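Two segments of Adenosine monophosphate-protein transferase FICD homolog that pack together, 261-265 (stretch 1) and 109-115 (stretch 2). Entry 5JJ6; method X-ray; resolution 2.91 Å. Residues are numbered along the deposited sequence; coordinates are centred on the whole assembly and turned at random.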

# COMPACT_ATOMS: atom_id res chain seq x y z
N ILE B 261 -23.76 18.94 22.21
CA ILE B 261 -24.31 19.34 20.92
C ILE B 261 -24.79 18.11 20.14
O ILE B 261 -24.30 17.01 20.36
CB ILE B 261 -23.29 20.15 20.09
CG1 ILE B 261 -21.95 19.45 20.02
CG2 ILE B 261 -23.09 21.52 20.71
CD1 ILE B 261 -20.83 20.37 19.52
N ASP B 262 -25.75 18.33 19.25
CA ASP B 262 -26.32 17.26 18.44
C ASP B 262 -25.24 16.47 17.69
O ASP B 262 -24.39 17.07 17.02
CB ASP B 262 -27.33 17.85 17.44
CG ASP B 262 -28.26 16.81 16.82
OD1 ASP B 262 -27.76 15.80 16.27
OD2 ASP B 262 -29.49 17.00 16.87
N PRO B 263 -25.28 15.13 17.80
CA PRO B 263 -24.35 14.23 17.12
C PRO B 263 -24.18 14.57 15.64
O PRO B 263 -23.06 14.50 15.13
CB PRO B 263 -25.02 12.87 17.29
CG PRO B 263 -25.75 12.98 18.55
CD PRO B 263 -26.25 14.39 18.62
N ILE B 264 -25.27 14.90 14.95
CA ILE B 264 -25.19 15.24 13.54
C ILE B 264 -24.34 16.48 13.29
O ILE B 264 -23.50 16.52 12.40
CB ILE B 264 -26.57 15.47 12.95
CG1 ILE B 264 -27.38 14.18 12.99
CG2 ILE B 264 -26.46 15.92 11.52
CD1 ILE B 264 -28.75 14.33 12.37
N GLU B 265 -24.57 17.51 14.09
CA GLU B 265 -23.78 18.72 13.96
C GLU B 265 -22.32 18.49 14.37
O GLU B 265 -21.39 18.99 13.72
CB GLU B 265 -24.41 19.84 14.77
CG GLU B 265 -24.02 21.20 14.27
CD GLU B 265 -24.89 22.29 14.84
OE1 GLU B 265 -25.97 21.95 15.40
OE2 GLU B 265 -24.50 23.47 14.72
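Stretch 2 109-115: MLRSVHD

The side of one helix is fastened to the first turn of another by a small mixed contact, in which a histidine-aspartate hydrogen bond sits beside a compact apolar cluster. Stretch 2, residues 109-115, is helical throughout and belongs to a longer helix; its backbone closes on itself in the usual i to i+4 pattern, as in His-114 N to Leu-110 O at 3.0 Å. Stretch 1 enters as an extended segment at Ile-261 and Asp-262, then turns helical from Pro-263 onward, running broadly opposite to stretch 2. The backbones stay well apart, the nearest CA atoms being those of Ile-264 and Leu-110 at 8.0 Å, so side chains fill the gap.

Leu-110, Val-113 and His-114 all direct their CA-to-CB bonds toward stretch 1. This i, i+3, i+4 spacing gathers them on one face of the helix, while Arg-111 points away and Ser-112 and Asp-115 lie out of reach.

The polar centre is Asp-262, the N-cap residue. Its OD1 accepts from Ile-264 N at 3.0 Å, capping the new helix, and also from His-114 NE2 at 2.7 Å with a nearly straight N-H...O angle of 161°. One carboxylate oxygen thus ties the local helix start to a partner 148 residues away in sequence. Pro-263 packs beside this bond, its CD 3.6 Å from His-114 CE1, and Asp-262 OD1 and Pro-263 CD meet the imidazole at its edge, near the ring plane.

Next to it, Ile-264 supplies the apolar part: its CD1 lies 3.6 Å from Val-113 CG1 and 3.9 Å from Leu-110 CD2. Leu-110 also borders the polar site, with CD1 3.4 Å from Asp-262 OD2. The rule to read here is economy: with 284 Å² buried in total, a helix cap doubles as a tertiary anchor, and the isoleucine two residues later packs against the same helical face.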

# COMPACT_ATOMS: atom_id res chain seq x y z
N MET B 109 -36.17 19.53 12.19
CA MET B 109 -35.55 18.52 11.33
C MET B 109 -34.66 17.58 12.14
O MET B 109 -34.85 16.37 12.11
CB MET B 109 -34.71 19.17 10.24
CG MET B 109 -33.83 18.18 9.49
SD MET B 109 -32.52 19.01 8.56
CE MET B 109 -31.50 19.67 9.87
N LEU B 110 -33.70 18.16 12.86
CA LEU B 110 -32.85 17.36 13.73
C LEU B 110 -33.63 16.49 14.71
O LEU B 110 -33.25 15.34 14.96
CB LEU B 110 -31.90 18.25 14.50
CG LEU B 110 -30.82 18.92 13.66
CD1 LEU B 110 -29.76 19.50 14.57
CD2 LEU B 110 -30.20 17.94 12.67
N ARG B 111 -34.70 17.04 15.29
CA ARG B 111 -35.51 16.24 16.20
C ARG B 111 -36.14 15.04 15.49
O ARG B 111 -36.17 13.94 16.04
CB ARG B 111 -36.58 17.10 16.88
CG ARG B 111 -36.28 17.33 18.36
CD ARG B 111 -37.10 18.47 18.92
NE ARG B 111 -38.39 18.56 18.25
CZ ARG B 111 -38.86 19.66 17.66
NH1 ARG B 111 -38.13 20.77 17.64
NH2 ARG B 111 -40.05 19.64 17.07
N SER B 112 -36.62 15.26 14.27
CA SER B 112 -37.26 14.21 13.48
C SER B 112 -36.26 13.08 13.17
O SER B 112 -36.57 11.89 13.34
CB SER B 112 -37.84 14.80 12.20
OG SER B 112 -38.03 13.79 11.23
N VAL B 113 -35.07 13.46 12.71
CA VAL B 113 -34.02 12.48 12.45
C VAL B 113 -33.68 11.70 13.72
O VAL B 113 -33.51 10.48 13.69
CB VAL B 113 -32.74 13.16 11.93
CG1 VAL B 113 -31.57 12.18 11.91
CG2 VAL B 113 -32.98 13.73 10.54
N HIS B 114 -33.59 12.39 14.85
CA HIS B 114 -33.32 11.71 16.10
C HIS B 114 -34.42 10.72 16.50
O HIS B 114 -34.11 9.61 16.96
CB HIS B 114 -33.06 12.73 17.20
CG HIS B 114 -31.63 13.15 17.28
ND1 HIS B 114 -30.78 12.71 18.27
CD2 HIS B 114 -30.89 13.95 16.47
CE1 HIS B 114 -29.57 13.23 18.07
NE2 HIS B 114 -29.62 13.99 16.99
N ASP B 115 -35.69 11.07 16.32
CA ASP B 115 -36.73 10.14 16.76
C ASP B 115 -36.76 8.93 15.82
O ASP B 115 -37.03 7.78 16.24
CB ASP B 115 -38.12 10.79 16.80
CG ASP B 115 -38.14 12.15 17.49
OD1 ASP B 115 -37.47 12.31 18.55
OD2 ASP B 115 -38.86 13.06 17.00